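Local coordinates for Galactose/lactose metabolism regulatory protein GAL80 (PDB 3BTV), which represses the yeast lactose/galactose metabolic genes by binding the activator GAL4 and blocking its transcriptional activation when no inducing sugar is present, at residues 42-46 / 368-373; 374-378 / 400-404; 20-25 / 49-55; 120-126 / 147-153. The protein carries 1 engineered substitution. All coordinates share one frame; numbering follows the deposited sequence.

Contact 1 (42-46 / 368-373); sequences AILQL and IHRLYQ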
# COMPACT_ATOMS: atom_id res chain seq x y z
N ALA B 42 -3.56 -32.26 -17.23
CA ALA B 42 -2.88 -31.66 -18.37
C ALA B 42 -2.26 -32.71 -19.30
O ALA B 42 -2.52 -32.73 -20.50
CB ALA B 42 -1.83 -30.68 -17.90
N ILE B 43 -1.42 -33.57 -18.73
CA ILE B 43 -0.75 -34.61 -19.51
C ILE B 43 -1.76 -35.56 -20.15
O ILE B 43 -1.51 -36.12 -21.23
CB ILE B 43 0.23 -35.41 -18.64
CG1 ILE B 43 1.27 -34.49 -18.01
CG2 ILE B 43 0.89 -36.52 -19.46
CD1 ILE B 43 2.30 -35.21 -17.16
N LEU B 44 -2.90 -35.74 -19.49
CA LEU B 44 -3.94 -36.63 -19.98
C LEU B 44 -4.53 -36.10 -21.28
O LEU B 44 -4.79 -36.85 -22.22
CB LEU B 44 -5.04 -36.78 -18.93
CG LEU B 44 -6.14 -37.80 -19.20
CD1 LEU B 44 -5.54 -39.17 -19.49
CD2 LEU B 44 -7.09 -37.87 -18.01
N GLN B 45 -4.70 -34.78 -21.33
CA GLN B 45 -5.32 -34.13 -22.47
C GLN B 45 -4.36 -34.01 -23.66
O GLN B 45 -4.78 -34.03 -24.82
CB GLN B 45 -5.83 -32.75 -22.05
CG GLN B 45 -6.99 -32.23 -22.89
CD GLN B 45 -7.84 -31.24 -22.13
OE1 GLN B 45 -7.56 -30.91 -20.98
NE2 GLN B 45 -8.91 -30.76 -22.77
N LEU B 46 -3.08 -33.89 -23.36
CA LEU B 46 -2.05 -33.80 -24.39
C LEU B 46 -1.37 -35.15 -24.55
O LEU B 46 -0.14 -35.24 -24.66
CB LEU B 46 -1.05 -32.70 -24.04
CG LEU B 46 -1.70 -31.35 -23.77
CD1 LEU B 46 -0.78 -30.39 -23.02
CD2 LEU B 46 -2.20 -30.71 -25.07
N ILE B 368 -1.67 -24.51 -15.36
CA ILE B 368 -0.67 -25.57 -15.52
C ILE B 368 -0.80 -26.22 -16.90
O ILE B 368 0.19 -26.62 -17.50
CB ILE B 368 -0.77 -26.66 -14.42
CG1 ILE B 368 -0.09 -26.20 -13.13
CG2 ILE B 368 -0.09 -27.93 -14.89
CD1 ILE B 368 -0.87 -25.15 -12.37
N HIS B 369 -2.03 -26.30 -17.39
CA HIS B 369 -2.26 -26.92 -18.69
C HIS B 369 -1.56 -26.11 -19.77
O HIS B 369 -0.90 -26.66 -20.65
CB HIS B 369 -3.75 -27.01 -19.00
CG HIS B 369 -4.05 -27.69 -20.30
ND1 HIS B 369 -4.28 -27.00 -21.47
CD2 HIS B 369 -4.15 -29.01 -20.61
CE1 HIS B 369 -4.52 -27.86 -22.45
NE2 HIS B 369 -4.44 -29.08 -21.95
N ARG B 370 -1.71 -24.80 -19.67
CA ARG B 370 -1.19 -23.88 -20.68
C ARG B 370 0.33 -23.83 -20.62
O ARG B 370 0.99 -23.52 -21.61
CB ARG B 370 -1.81 -22.48 -20.51
CG ARG B 370 -3.25 -22.41 -21.03
CD ARG B 370 -4.01 -21.19 -20.52
NE ARG B 370 -3.56 -19.94 -21.15
CZ ARG B 370 -4.27 -19.23 -22.02
NH1 ARG B 370 -5.49 -19.63 -22.39
NH2 ARG B 370 -3.77 -18.12 -22.53
N LEU B 371 0.88 -24.16 -19.46
CA LEU B 371 2.32 -24.27 -19.30
C LEU B 371 2.84 -25.49 -20.08
O LEU B 371 3.82 -25.40 -20.83
CB LEU B 371 2.69 -24.38 -17.82
CG LEU B 371 4.17 -24.60 -17.49
CD1 LEU B 371 5.04 -23.57 -18.21
CD2 LEU B 371 4.39 -24.56 -15.98
N TYR B 372 2.19 -26.64 -19.88
CA TYR B 372 2.53 -27.85 -20.62
C TYR B 372 2.42 -27.61 -22.12
O TYR B 372 3.30 -28.00 -22.88
CB TYR B 372 1.63 -29.01 -20.21
CG TYR B 372 2.19 -29.84 -19.09
CD1 TYR B 372 1.92 -29.51 -17.76
CD2 TYR B 372 3.01 -30.94 -19.34
CE1 TYR B 372 2.45 -30.25 -16.73
CE2 TYR B 372 3.54 -31.69 -18.31
CZ TYR B 372 3.25 -31.34 -17.00
OH TYR B 372 3.77 -32.07 -15.96
N GLN B 373 1.34 -26.97 -22.53
CA GLN B 373 1.13 -26.67 -23.94
C GLN B 373 2.29 -25.85 -24.50
O GLN B 373 2.82 -26.16 -25.57
CB GLN B 373 -0.20 -25.94 -24.15
CG GLN B 373 -0.58 -25.71 -25.60
CD GLN B 373 -1.08 -26.98 -26.28
OE1 GLN B 373 -0.41 -27.54 -27.15
NE2 GLN B 373 -2.25 -27.45 -25.86
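With CG turned opposite its backbone N (chi1 -177°), His369 swings its imidazole out against Ala42, while Ile43 carries CG1 beside its own backbone N (chi1 -58°) and runs on extended across the Tyr372 ring, CG1 and CD1 both touching it. The imidazole meets Ala42 by its edge: CD2 of His369 is 3.7 Å from Ala42 CA, near the ring plane. Here the two backbones come within 4.8 Å, CA of Ala42 to CA of His369, an approach suited to a residue that ends at CB. That methyl also touches the phenol, Ala42 CB lying 3.9 Å from Tyr372 CD1. Farther out on the same ring, CG1 of Ile43 packs 3.6 Å from Tyr372 CE2, and its CD1 reaches the phenol oxygen. The hydroxyl itself is bound to ND1 of His39. Leu46, where the chain leaves the helix, brings CD1 within 4.0 Å of both Tyr372 CB and His369 NE2. Gln45 lies crosswise to the imidazole, but its OE1 stays 3.7 Å from His369 NE2; this nitrogen is buried without a polar partner in the model. No hydrogen bond spans the contact; it rests on van der Waals packing, largely apolar. It joins helix 39-45, the first helix of the Rossmann domain, to helix 363-380 from far along the chain, whose Tyr372 meets Phe50 of strand 50-56 edge-to-face and whose Leu371 rests on Phe402.

Contact 2 (374-378 / 400-404); sequences SISDF and EGFPT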
# COMPACT_ATOMS: atom_id res chain seq x y z
N SER B 374 2.70 -24.83 -23.76
CA SER B 374 3.78 -23.95 -24.23
C SER B 374 5.10 -24.72 -24.33
O SER B 374 5.98 -24.37 -25.11
CB SER B 374 3.91 -22.72 -23.32
OG SER B 374 4.73 -22.97 -22.19
N ILE B 375 5.22 -25.79 -23.55
CA ILE B 375 6.42 -26.61 -23.58
C ILE B 375 6.52 -27.41 -24.89
O ILE B 375 7.51 -27.29 -25.61
CB ILE B 375 6.48 -27.57 -22.38
CG1 ILE B 375 6.68 -26.79 -21.09
CG2 ILE B 375 7.61 -28.58 -22.57
CD1 ILE B 375 6.78 -27.66 -19.84
N SER B 376 5.50 -28.20 -25.19
CA SER B 376 5.50 -29.00 -26.41
C SER B 376 5.59 -28.14 -27.66
O SER B 376 6.25 -28.49 -28.62
CB SER B 376 4.27 -29.91 -26.47
OG SER B 376 3.12 -29.19 -26.86
N ASP B 377 4.91 -26.99 -27.64
CA ASP B 377 4.95 -26.08 -28.77
C ASP B 377 6.37 -25.59 -29.03
O ASP B 377 6.77 -25.40 -30.18
CB ASP B 377 4.03 -24.89 -28.53
CG ASP B 377 2.57 -25.26 -28.67
OD1 ASP B 377 2.28 -26.47 -28.76
OD2 ASP B 377 1.72 -24.35 -28.69
N PHE B 378 7.11 -25.37 -27.96
CA PHE B 378 8.53 -25.09 -28.07
C PHE B 378 9.21 -26.35 -28.60
O PHE B 378 10.02 -26.29 -29.52
CB PHE B 378 9.11 -24.74 -26.70
CG PHE B 378 10.61 -24.85 -26.61
CD1 PHE B 378 11.44 -23.94 -27.27
CD2 PHE B 378 11.20 -25.84 -25.84
CE1 PHE B 378 12.82 -24.04 -27.18
CE2 PHE B 378 12.59 -25.94 -25.75
CZ PHE B 378 13.40 -25.04 -26.42
N GLU B 400 7.05 -15.61 -25.29
CA GLU B 400 7.44 -16.94 -25.77
C GLU B 400 8.04 -17.83 -24.70
O GLU B 400 8.60 -17.35 -23.71
CB GLU B 400 8.50 -16.80 -26.87
CG GLU B 400 7.94 -16.52 -28.23
CD GLU B 400 6.74 -15.60 -28.16
OE1 GLU B 400 5.66 -16.01 -28.63
OE2 GLU B 400 6.88 -14.48 -27.62
N GLY B 401 7.95 -19.13 -24.94
CA GLY B 401 8.62 -20.10 -24.12
C GLY B 401 7.89 -20.31 -22.81
O GLY B 401 6.67 -20.39 -22.76
N PHE B 402 8.67 -20.37 -21.74
CA PHE B 402 8.15 -20.70 -20.43
C PHE B 402 9.28 -20.39 -19.47
O PHE B 402 10.45 -20.40 -19.86
CB PHE B 402 7.83 -22.19 -20.38
CG PHE B 402 8.91 -23.07 -20.95
CD1 PHE B 402 8.81 -23.56 -22.24
CD2 PHE B 402 10.04 -23.37 -20.20
CE1 PHE B 402 9.81 -24.36 -22.76
CE2 PHE B 402 11.04 -24.17 -20.72
CZ PHE B 402 10.92 -24.67 -22.00
N PRO B 403 8.93 -20.12 -18.20
CA PRO B 403 9.94 -19.73 -17.21
C PRO B 403 10.80 -20.92 -16.83
O PRO B 403 10.32 -22.06 -16.80
CB PRO B 403 9.10 -19.30 -15.99
CG PRO B 403 7.69 -19.68 -16.29
CD PRO B 403 7.63 -20.40 -17.58
N THR B 404 12.06 -20.65 -16.54
CA THR B 404 13.03 -21.69 -16.26
C THR B 404 13.53 -21.55 -14.84
O THR B 404 13.13 -20.65 -14.11
CB THR B 404 14.24 -21.53 -17.19
OG1 THR B 404 14.99 -20.37 -16.79
CG2 THR B 404 13.79 -21.36 -18.62
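Phe402 leaves its backbone with CB 3.7 Å from Ser374 OG, and a chi1 of 46° tucks CG between the backbone N and the carbonyl carbon, aiming the ring at helix 363-380. One ring face receives Ile375, whose CG1 stands 4.0 Å from CD1 of Phe402, offset toward the rim. Next along the ring, CE1 of Phe402 comes 3.7 Å from CD2 of Phe378, and CZ at the tip also reaches that CD2. The two rings form an offset edge-to-face pair, the edge of Phe402 toward the face of Phe378, with planes at 78°. The loop that carries Phe402 connects helix 363-380 to helix 405-424, which Thr404 N-caps, and Pro403 bonds by its backbone to Ile151 of the outermost Rossmann strand 148-152. An alanine in place of Phe402 would probably leave a gap between Ile375 and Phe378 and rob the Phe378 ring of its edge-on partner. Ser374 brings OG to 3.3 Å from Gly401 O without bonding to it: the hydroxyl is bound to Leu371 O one turn back in the helix, and Gly401 O accepts from Lys157 NZ. Phe392 meets both phenylalanine rings, edge-to-face in the case of Phe378.

Contact 3 (20-25 / 49-55); sequences PIRVGF and QFQITAL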
# COMPACT_ATOMS: atom_id res chain seq x y z
N PRO B 20 6.07 -38.31 -29.09
CA PRO B 20 5.65 -38.07 -27.70
C PRO B 20 6.81 -37.81 -26.74
O PRO B 20 7.80 -38.55 -26.75
CB PRO B 20 4.95 -39.37 -27.31
CG PRO B 20 4.51 -39.96 -28.59
CD PRO B 20 5.56 -39.60 -29.59
N ILE B 21 6.67 -36.77 -25.92
CA ILE B 21 7.65 -36.46 -24.89
C ILE B 21 7.51 -37.44 -23.72
O ILE B 21 6.47 -37.50 -23.08
CB ILE B 21 7.49 -35.00 -24.40
CG1 ILE B 21 7.63 -34.04 -25.58
CG2 ILE B 21 8.51 -34.66 -23.33
CD1 ILE B 21 7.43 -32.59 -25.21
N ARG B 22 8.56 -38.22 -23.46
CA ARG B 22 8.54 -39.23 -22.41
C ARG B 22 8.80 -38.63 -21.03
O ARG B 22 9.86 -38.04 -20.80
CB ARG B 22 9.56 -40.34 -22.70
CG ARG B 22 9.32 -41.09 -24.01
CD ARG B 22 10.41 -42.13 -24.24
NE ARG B 22 11.74 -41.52 -24.32
CZ ARG B 22 12.88 -42.20 -24.30
NH1 ARG B 22 12.87 -43.52 -24.20
NH2 ARG B 22 14.04 -41.56 -24.38
N VAL B 23 7.85 -38.80 -20.12
CA VAL B 23 7.89 -38.11 -18.83
C VAL B 23 8.04 -39.03 -17.61
O VAL B 23 7.26 -39.95 -17.42
CB VAL B 23 6.62 -37.25 -18.63
CG1 VAL B 23 6.69 -36.48 -17.32
CG2 VAL B 23 6.45 -36.30 -19.80
N GLY B 24 9.06 -38.74 -16.79
CA GLY B 24 9.26 -39.42 -15.52
C GLY B 24 8.79 -38.54 -14.36
O GLY B 24 9.17 -37.38 -14.26
N PHE B 25 7.98 -39.11 -13.48
CA PHE B 25 7.31 -38.32 -12.46
C PHE B 25 7.66 -38.70 -11.02
O PHE B 25 7.53 -39.86 -10.62
CB PHE B 25 5.81 -38.40 -12.67
CG PHE B 25 5.11 -37.10 -12.50
CD1 PHE B 25 4.81 -36.63 -11.23
CD2 PHE B 25 4.78 -36.33 -13.60
CE1 PHE B 25 4.18 -35.43 -11.07
CE2 PHE B 25 4.16 -35.12 -13.44
CZ PHE B 25 3.85 -34.67 -12.17
N GLN B 49 1.43 -35.35 -27.19
CA GLN B 49 2.71 -34.70 -26.94
C GLN B 49 3.46 -35.24 -25.72
O GLN B 49 4.67 -35.07 -25.62
CB GLN B 49 2.53 -33.19 -26.79
CG GLN B 49 1.98 -32.49 -28.01
CD GLN B 49 0.49 -32.24 -27.91
OE1 GLN B 49 0.02 -31.12 -28.13
NE2 GLN B 49 -0.27 -33.28 -27.57
N PHE B 50 2.74 -35.89 -24.81
CA PHE B 50 3.35 -36.38 -23.58
C PHE B 50 2.91 -37.79 -23.22
O PHE B 50 1.75 -38.16 -23.39
CB PHE B 50 3.01 -35.45 -22.41
CG PHE B 50 3.59 -34.07 -22.53
CD1 PHE B 50 2.80 -33.01 -22.98
CD2 PHE B 50 4.91 -33.82 -22.19
CE1 PHE B 50 3.32 -31.73 -23.09
CE2 PHE B 50 5.43 -32.54 -22.29
CZ PHE B 50 4.64 -31.50 -22.74
N GLN B 51 3.85 -38.57 -22.70
CA GLN B 51 3.55 -39.90 -22.18
C GLN B 51 4.35 -40.18 -20.92
O GLN B 51 5.56 -39.97 -20.88
CB GLN B 51 3.83 -40.97 -23.24
CG GLN B 51 2.65 -41.25 -24.16
CD GLN B 51 1.41 -41.68 -23.40
OE1 GLN B 51 0.61 -40.84 -22.98
NE2 GLN B 51 1.24 -42.98 -23.23
N ILE B 52 3.67 -40.67 -19.89
CA ILE B 52 4.32 -41.04 -18.64
C ILE B 52 4.93 -42.43 -18.72
O ILE B 52 4.23 -43.44 -18.63
CB ILE B 52 3.33 -40.96 -17.45
CG1 ILE B 52 2.94 -39.51 -17.19
CG2 ILE B 52 3.94 -41.58 -16.21
CD1 ILE B 52 1.91 -39.34 -16.08
N THR B 53 6.25 -42.48 -18.89
CA THR B 53 6.95 -43.75 -19.07
C THR B 53 7.65 -44.21 -17.80
O THR B 53 8.11 -45.35 -17.71
CB THR B 53 8.00 -43.65 -20.20
OG1 THR B 53 9.05 -42.76 -19.80
CG2 THR B 53 7.35 -43.14 -21.48
N ALA B 54 7.74 -43.33 -16.81
CA ALA B 54 8.41 -43.66 -15.56
C ALA B 54 7.72 -42.99 -14.38
O ALA B 54 7.04 -41.98 -14.53
CB ALA B 54 9.86 -43.25 -15.62
N LEU B 55 7.91 -43.56 -13.19
CA LEU B 55 7.25 -43.05 -11.99
C LEU B 55 8.06 -43.50 -10.79
O LEU B 55 8.53 -44.64 -10.76
CB LEU B 55 5.84 -43.63 -11.90
CG LEU B 55 4.69 -42.72 -11.48
CD1 LEU B 55 4.43 -41.69 -12.55
CD2 LEU B 55 3.43 -43.54 -11.21
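Ile21 and Phe50 run alongside each other off neighbouring parallel strands, and form the tight end of the contact. CD1 of Ile21 touches Phe50 CE2 at 3.5 Å, while Val23 CG2 meets the edge of the same ring, 3.8 Å from CD2. Beneath them the backbone bonds are short: Ile21 N to Gln49 O is 2.6 Å, and Val23 N to Gln51 O is 2.7 Å. A lysine in place of Ile21 would probably cost Phe50 the branched contact at CD2 and CE2 and bring a charge into the buried layer beneath helix 363-380. Further along, the pairing slackens. Thr53 is an extra residue, a beta bulge, so Val23 O is shared between Thr53 N at 3.1 Å and a weak bond from Ala54 N; beyond it Phe25 N reaches Ala54 O at 3.2 Å. On the face of Arg22 and Ala54, Arg22 is partly exposed; it rests its CB and CG on Thr53, CB to CG2 3.8 Å, and sends its guanidinium away to a salt bridge with Asp91, while Thr53 OG1 is bound to Thr89 O. The strands belong to the first beta-alpha-beta unit of the Rossmann fold, joined through helix 39-45. The backbone fixes the register, then, while chemistry divides the faces: Ile21, Val23, Phe25, Phe50, Ile52 and Leu55 make one wholly apolar, and that of Arg22 mixes small buried residues with a charge paired to Asp91.

Contact 4 (120-126 / 147-153); sequences KYLFVEW and VQTIISL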
# COMPACT_ATOMS: atom_id res chain seq x y z
N LYS B 120 16.14 -34.32 -21.52
CA LYS B 120 16.16 -33.01 -22.15
C LYS B 120 15.57 -31.94 -21.24
O LYS B 120 15.89 -30.76 -21.37
CB LYS B 120 15.38 -33.04 -23.46
CG LYS B 120 15.89 -34.04 -24.48
CD LYS B 120 17.26 -33.65 -25.01
CE LYS B 120 17.79 -34.67 -26.01
NZ LYS B 120 18.10 -35.98 -25.38
N TYR B 121 14.71 -32.36 -20.32
CA TYR B 121 13.95 -31.41 -19.53
C TYR B 121 13.87 -31.74 -18.06
O TYR B 121 13.68 -32.89 -17.67
CB TYR B 121 12.53 -31.28 -20.09
CG TYR B 121 12.47 -30.85 -21.53
CD1 TYR B 121 12.18 -31.77 -22.54
CD2 TYR B 121 12.72 -29.54 -21.90
CE1 TYR B 121 12.12 -31.38 -23.86
CE2 TYR B 121 12.67 -29.14 -23.22
CZ TYR B 121 12.37 -30.07 -24.20
OH TYR B 121 12.32 -29.67 -25.52
N LEU B 122 13.99 -30.70 -17.24
CA LEU B 122 13.73 -30.82 -15.81
C LEU B 122 12.68 -29.80 -15.38
O LEU B 122 12.87 -28.59 -15.54
CB LEU B 122 15.00 -30.64 -14.99
CG LEU B 122 14.76 -30.64 -13.47
CD1 LEU B 122 14.21 -32.00 -13.03
CD2 LEU B 122 16.04 -30.29 -12.72
N PHE B 123 11.58 -30.29 -14.84
CA PHE B 123 10.44 -29.46 -14.49
C PHE B 123 10.28 -29.49 -12.97
O PHE B 123 10.05 -30.55 -12.39
CB PHE B 123 9.19 -30.04 -15.16
CG PHE B 123 7.98 -29.15 -15.08
CD1 PHE B 123 6.84 -29.46 -15.82
CD2 PHE B 123 7.95 -28.04 -14.27
CE1 PHE B 123 5.71 -28.67 -15.75
CE2 PHE B 123 6.82 -27.23 -14.20
CZ PHE B 123 5.70 -27.55 -14.94
N VAL B 124 10.41 -28.33 -12.33
CA VAL B 124 10.28 -28.23 -10.87
C VAL B 124 9.22 -27.22 -10.49
O VAL B 124 9.06 -26.21 -11.16
CB VAL B 124 11.63 -27.86 -10.19
CG1 VAL B 124 11.49 -27.85 -8.67
CG2 VAL B 124 12.73 -28.84 -10.61
N GLU B 125 8.49 -27.50 -9.42
CA GLU B 125 7.50 -26.54 -8.93
C GLU B 125 8.12 -25.43 -8.10
O GLU B 125 9.20 -25.61 -7.53
CB GLU B 125 6.43 -27.26 -8.13
CG GLU B 125 5.51 -28.07 -9.01
CD GLU B 125 4.30 -28.57 -8.27
OE1 GLU B 125 4.49 -29.12 -7.16
OE2 GLU B 125 3.17 -28.40 -8.79
N TRP B 126 7.46 -24.28 -8.08
CA TRP B 126 7.84 -23.19 -7.20
C TRP B 126 7.28 -23.52 -5.82
O TRP B 126 6.15 -23.98 -5.72
CB TRP B 126 7.27 -21.86 -7.70
CG TRP B 126 7.59 -20.71 -6.79
CD1 TRP B 126 6.76 -20.15 -5.87
CD2 TRP B 126 8.84 -20.03 -6.67
NE1 TRP B 126 7.41 -19.16 -5.19
CE2 TRP B 126 8.70 -19.06 -5.66
CE3 TRP B 126 10.08 -20.15 -7.32
CZ2 TRP B 126 9.73 -18.20 -5.29
CZ3 TRP B 126 11.10 -19.29 -6.95
CH2 TRP B 126 10.93 -18.34 -5.94
N VAL B 147 20.59 -29.76 -19.20
CA VAL B 147 19.17 -29.91 -19.51
C VAL B 147 18.45 -28.57 -19.52
O VAL B 147 18.85 -27.64 -18.82
CB VAL B 147 18.45 -30.84 -18.52
CG1 VAL B 147 18.96 -32.28 -18.66
CG2 VAL B 147 18.65 -30.34 -17.09
N GLN B 148 17.40 -28.47 -20.33
CA GLN B 148 16.54 -27.31 -20.27
C GLN B 148 15.66 -27.44 -19.05
O GLN B 148 15.10 -28.51 -18.78
CB GLN B 148 15.67 -27.20 -21.52
CG GLN B 148 14.62 -26.11 -21.43
CD GLN B 148 15.23 -24.72 -21.48
OE1 GLN B 148 15.16 -23.96 -20.52
NE2 GLN B 148 15.83 -24.39 -22.62
N THR B 149 15.53 -26.35 -18.30
CA THR B 149 14.76 -26.38 -17.06
C THR B 149 13.46 -25.59 -17.17
O THR B 149 13.36 -24.62 -17.92
CB THR B 149 15.57 -25.85 -15.86
OG1 THR B 149 15.71 -24.43 -15.96
CG2 THR B 149 16.96 -26.50 -15.81
N ILE B 150 12.46 -26.02 -16.41
CA ILE B 150 11.19 -25.32 -16.31
C ILE B 150 10.85 -25.14 -14.83
O ILE B 150 11.03 -26.06 -14.03
CB ILE B 150 10.06 -26.09 -17.01
CG1 ILE B 150 10.46 -26.48 -18.43
CG2 ILE B 150 8.76 -25.28 -17.03
CD1 ILE B 150 10.66 -28.00 -18.66
N ILE B 151 10.37 -23.95 -14.46
CA ILE B 151 9.83 -23.74 -13.12
C ILE B 151 8.33 -23.52 -13.25
O ILE B 151 7.88 -22.85 -14.18
CB ILE B 151 10.48 -22.53 -12.39
CG1 ILE B 151 10.04 -22.46 -10.93
CG2 ILE B 151 10.14 -21.21 -13.09
CD1 ILE B 151 10.72 -23.52 -10.03
N SER B 152 7.55 -24.07 -12.32
CA SER B 152 6.11 -23.90 -12.34
C SER B 152 5.65 -22.53 -11.84
O SER B 152 5.00 -22.42 -10.80
CB SER B 152 5.43 -25.00 -11.53
OG SER B 152 4.04 -25.02 -11.80
N LEU B 153 5.99 -21.48 -12.58
CA LEU B 153 5.41 -20.15 -12.33
C LEU B 153 4.23 -20.00 -13.31
O LEU B 153 4.23 -19.11 -14.17
CB LEU B 153 6.46 -19.05 -12.53
CG LEU B 153 7.56 -18.98 -11.44
CD1 LEU B 153 8.65 -17.97 -11.79
CD2 LEU B 153 6.97 -18.64 -10.08
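The Phe123 ring takes Ile150 over one face: CG2 of Ile150 stands 4.2 Å from the ring centroid and 20° off the normal, a CH-pi contact. At its edge, CE2 of Phe123 points to the backbone of Ser152, 3.7 Å from N. The indole of Trp126 is met likewise, with Leu153 CD2 over one face, 3.9 Å from CG of Trp126, and Ile151 CG1 at the edge. Trp126 owes this place to a CG anti to the backbone N (chi1 178°), and its NE1 is bound to Thr211 O. Tyr121 slants across Gln148, CD2 of the ring 3.8 Å from Gln148 CB. Between these groups runs regular parallel pairing of strands 121-125 and 148-152, the last beta-alpha-beta unit of the Rossmann sheet, crossed over through helix 132-143. Ile150 is gripped twice: its N gives to Leu122 O at 2.7 Å, and its O takes the N-H of Val124 at 2.9 Å. Ser152 N closes the series onto Val124 O at 2.9 Å. Near the C-terminal end of the pairing, Glu125 OE2 accepts from Trp34 NE1 and is bound to His39 NE2. The interface is thus backbone bonds flanked by mostly apolar side chains, polar ends such as Tyr121 OH and Thr149 OG1 being bound outside it to His379 and Leu405, with a carboxylate at the C-terminal end, where Rossmann folds characteristically bind dinucleotides.

Contacts 3 and 4 are two strand pairs of one parallel Rossmann sheet, separated by strand 92-95: their centres are about 14 Å apart, and their nearest atoms about 5 Å, without touching. Helix 363-380 lies across them and carries one segment each of contacts 1 and 2, whose centres are about 11 Å apart. From contact 1, Leu371 CD2 reaches Phe123 CZ of contact 4 at 3.4 Å, and Ile43 CG2 lies 3.8 Å from Phe50 CB of contact 3. Contact 2 closes the outer side of contact 4, about 10 Å between centres, where Pro403 O probably accepts a hydrogen bond from Ile151 N at 3.0 Å.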